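Local structure of AB hydrolase-1 domain-containing protein (Streptococcus mutans, 4L9A) at residues S111-V116 against Q284-H289. The protein is probably a carboxylesterase of the alpha/beta hydrolase family, inferred to hydrolyse ester bonds in a cariogenic streptococcus. Sequence-based numbering, arbitrary orientation.
Sequences SYLLCV and QLLSNH
No ring enters the contact of Leu113 with Leu285 and Leu286; the Tyr112 ring, on the other side of the strand, has Leu114 CG in plane at its edge. Separately, it makes an edge-to-face (T-shaped) stack with Phe104. This is the layered core of the alpha/beta hydrolase fold, in which helices pack on both sides of a central sheet. Tyr112 and Leu114 pack on helix 120-130, whereas Leu113, between them in sequence, faces the end of helix 275-287 on the other side of the sheet. Strand 111-117 is an inner strand, its backbone bonded to neighbours on both sides, and between the two segments the contact is purely apolar, with no hydrogen bond across it.

Leucine suits all three places, since two such side chains, one from each segment, together bridge the 9.9 Å between the CA atoms of Leu113 and Leu286. Leu285 has its CG swung opposite the backbone N (chi1 179°), which carries its tip toward that of Leu113, CD2 to CD2 at 4.1 Å. Leu286 instead slants across the end of Leu113.

Beyond the leucines the helix finishes. The hydroxyl of Ser287 donates to Gln284 O at 2.9 Å from OG, approaching above the carbonyl plane. The imidazole of His289 reaches strand 134-141, where NE2 makes a weak hydrogen bond to Leu136 O. Leu286 CD2 rests against both branches of Leu113, 4.0 Å from CD2 and 4.1 Å from CD1.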
ATOM      1  N   SER A 111     -15.613  -4.161 -10.566  1.00 44.92           N
ATOM      2  CA  SER A 111     -14.619  -5.107 -10.046  1.00 45.07           C
ATOM      3  C   SER A 111     -13.265  -4.422  -9.864  1.00 45.92           C
ATOM      4  O   SER A 111     -13.002  -3.367 -10.460  1.00 40.48           O
ATOM      5  CB  SER A 111     -14.491  -6.313 -10.970  1.00 48.17           C
ATOM      6  OG  SER A 111     -14.078  -5.902 -12.260  1.00 51.41           O
ATOM      7  N   TYR A 112     -12.406  -5.006  -9.033  1.00 39.97           N
ATOM      8  CA  TYR A 112     -11.126  -4.381  -8.748  1.00 35.52           C
ATOM      9  C   TYR A 112     -10.039  -5.383  -8.374  1.00 38.55           C
ATOM     10  O   TYR A 112     -10.318  -6.537  -8.036  1.00 36.09           O
ATOM     11  CB  TYR A 112     -11.286  -3.379  -7.608  1.00 28.90           C
ATOM     12  CG  TYR A 112     -11.589  -4.032  -6.281  1.00 33.12           C
ATOM     13  CD1 TYR A 112     -12.869  -4.496  -5.986  1.00 37.70           C
ATOM     14  CD2 TYR A 112     -10.598  -4.195  -5.329  1.00 27.79           C
ATOM     15  CE1 TYR A 112     -13.152  -5.100  -4.765  1.00 38.57           C
ATOM     16  CE2 TYR A 112     -10.863  -4.797  -4.104  1.00 29.04           C
ATOM     17  CZ  TYR A 112     -12.140  -5.250  -3.828  1.00 40.44           C
ATOM     18  OH  TYR A 112     -12.399  -5.844  -2.610  1.00 37.86           O
ATOM     19  N   LEU A 113      -8.799  -4.920  -8.455  1.00 38.85           N
ATOM     20  CA  LEU A 113      -7.667  -5.595  -7.830  1.00 39.29           C
ATOM     21  C   LEU A 113      -7.047  -4.604  -6.865  1.00 36.45           C
ATOM     22  O   LEU A 113      -6.993  -3.405  -7.143  1.00 33.43           O
ATOM     23  CB  LEU A 113      -6.630  -6.028  -8.865  1.00 37.03           C
ATOM     24  CG  LEU A 113      -6.995  -7.214  -9.757  1.00 42.29           C
ATOM     25  CD1 LEU A 113      -7.854  -6.750 -10.920  1.00 41.83           C
ATOM     26  CD2 LEU A 113      -5.729  -7.892 -10.263  1.00 42.26           C
ATOM     27  N   LEU A 114      -6.619  -5.101  -5.714  1.00 29.81           N
ATOM     28  CA  LEU A 114      -5.924  -4.285  -4.734  1.00 25.36           C
ATOM     29  C   LEU A 114      -4.425  -4.471  -4.908  1.00 27.55           C
ATOM     30  O   LEU A 114      -3.949  -5.602  -5.024  1.00 28.62           O
ATOM     31  CB  LEU A 114      -6.320  -4.716  -3.325  1.00 31.67           C
ATOM     32  CG  LEU A 114      -7.474  -3.937  -2.701  1.00 36.50           C
ATOM     33  CD1 LEU A 114      -8.044  -4.669  -1.487  1.00 32.12           C
ATOM     34  CD2 LEU A 114      -7.001  -2.535  -2.346  1.00 36.90           C
ATOM     35  N   CYS A 115      -3.688  -3.364  -4.923  1.00 23.90           N
ATOM     36  CA  CYS A 115      -2.233  -3.404  -4.983  1.00 24.64           C
ATOM     37  C   CYS A 115      -1.727  -2.574  -3.820  1.00 28.34           C
ATOM     38  O   CYS A 115      -2.004  -1.380  -3.736  1.00 27.38           O
ATOM     39  CB  CYS A 115      -1.720  -2.833  -6.315  1.00 26.71           C
ATOM     40  SG  CYS A 115       0.112  -2.808  -6.488  1.00 28.01           S
ATOM     41  N   VAL A 116      -1.013  -3.204  -2.896  1.00 22.18           N
ATOM     42  CA  VAL A 116      -0.609  -2.491  -1.690  1.00 17.09           C
ATOM     43  C   VAL A 116       0.851  -2.720  -1.369  1.00 20.78           C
ATOM     44  O   VAL A 116       1.455  -3.734  -1.779  1.00 25.56           O
ATOM     45  CB  VAL A 116      -1.467  -2.913  -0.469  1.00 25.44           C
ATOM     46  CG1 VAL A 116      -2.937  -2.947  -0.842  1.00 24.20           C
ATOM     47  CG2 VAL A 116      -1.021  -4.304   0.056  1.00 21.13           C
ATOM     48  N   GLN A 284      -0.240 -11.686 -16.633  1.00 47.97           N
ATOM     49  CA  GLN A 284      -0.514 -13.114 -16.639  1.00 50.19           C
ATOM     50  C   GLN A 284      -1.756 -13.435 -15.815  1.00 53.96           C
ATOM     51  O   GLN A 284      -2.574 -14.264 -16.209  1.00 59.05           O
ATOM     52  CB  GLN A 284       0.695 -13.882 -16.107  1.00 42.18           C
ATOM     53  CG  GLN A 284       0.411 -15.325 -15.742  1.00 52.64           C
ATOM     54  CD  GLN A 284       1.646 -16.051 -15.245  1.00 55.56           C
ATOM     55  OE1 GLN A 284       2.437 -15.502 -14.482  1.00 53.89           O
ATOM     56  NE2 GLN A 284       1.817 -17.290 -15.682  1.00 62.49           N
ATOM     57  N   LEU A 285      -1.895 -12.772 -14.673  1.00 43.20           N
ATOM     58  CA  LEU A 285      -3.047 -12.982 -13.804  1.00 41.46           C
ATOM     59  C   LEU A 285      -4.336 -12.618 -14.536  1.00 48.70           C
ATOM     60  O   LEU A 285      -5.303 -13.386 -14.539  1.00 49.17           O
ATOM     61  CB  LEU A 285      -2.911 -12.158 -12.514  1.00 41.90           C
ATOM     62  CG  LEU A 285      -4.060 -12.250 -11.507  1.00 47.84           C
ATOM     63  CD1 LEU A 285      -4.359 -13.702 -11.166  1.00 49.46           C
ATOM     64  CD2 LEU A 285      -3.734 -11.476 -10.249  1.00 42.31           C
ATOM     65  N   LEU A 286      -4.336 -11.450 -15.168  1.00 49.53           N
ATOM     66  CA  LEU A 286      -5.518 -10.954 -15.860  1.00 43.04           C
ATOM     67  C   LEU A 286      -5.882 -11.790 -17.087  1.00 52.31           C
ATOM     68  O   LEU A 286      -7.062 -11.975 -17.394  1.00 51.09           O
ATOM     69  CB  LEU A 286      -5.322  -9.495 -16.262  1.00 43.89           C
ATOM     70  CG  LEU A 286      -5.116  -8.550 -15.089  1.00 40.89           C
ATOM     71  CD1 LEU A 286      -5.022  -7.113 -15.581  1.00 42.47           C
ATOM     72  CD2 LEU A 286      -6.256  -8.718 -14.103  1.00 46.23           C
ATOM     73  N   SER A 287      -4.875 -12.295 -17.789  1.00 55.73           N
ATOM     74  CA  SER A 287      -5.129 -13.050 -19.007  1.00 63.34           C
ATOM     75  C   SER A 287      -5.776 -14.402 -18.709  1.00 62.35           C
ATOM     76  O   SER A 287      -6.454 -14.972 -19.568  1.00 63.29           O
ATOM     77  CB  SER A 287      -3.839 -13.243 -19.801  1.00 67.11           C
ATOM     78  OG  SER A 287      -2.922 -14.037 -19.074  1.00 71.66           O
ATOM     79  N   ASN A 288      -5.579 -14.904 -17.491  1.00 57.28           N
ATOM     80  CA  ASN A 288      -6.060 -16.240 -17.127  1.00 60.92           C
ATOM     81  C   ASN A 288      -7.150 -16.281 -16.049  1.00 57.94           C
ATOM     82  O   ASN A 288      -7.426 -17.339 -15.484  1.00 58.02           O
ATOM     83  CB  ASN A 288      -4.888 -17.124 -16.702  1.00 66.92           C
ATOM     84  CG  ASN A 288      -3.869 -17.309 -17.808  1.00 76.39           C
ATOM     85  OD1 ASN A 288      -2.687 -16.998 -17.637  1.00 82.02           O
ATOM     86  ND2 ASN A 288      -4.322 -17.814 -18.952  1.00 71.35           N
ATOM     87  N   HIS A 289      -7.779 -15.140 -15.780  1.00 54.04           N
ATOM     88  CA  HIS A 289      -8.748 -15.033 -14.693  1.00 47.54           C
ATOM     89  C   HIS A 289     -10.143 -15.432 -15.167  1.00 54.44           C
ATOM     90  O   HIS A 289     -10.665 -14.842 -16.109  1.00 56.90           O
ATOM     91  CB  HIS A 289      -8.759 -13.603 -14.155  1.00 48.27           C
ATOM     92  CG  HIS A 289      -9.248 -13.484 -12.744  1.00 50.37           C
ATOM     93  ND1 HIS A 289     -10.502 -13.902 -12.350  1.00 54.07           N
ATOM     94  CD2 HIS A 289      -8.652 -12.984 -11.636  1.00 43.18           C
ATOM     95  CE1 HIS A 289     -10.654 -13.670 -11.058  1.00 42.40           C
ATOM     96  NE2 HIS A 289      -9.548 -13.111 -10.601  1.00 45.94           N
TER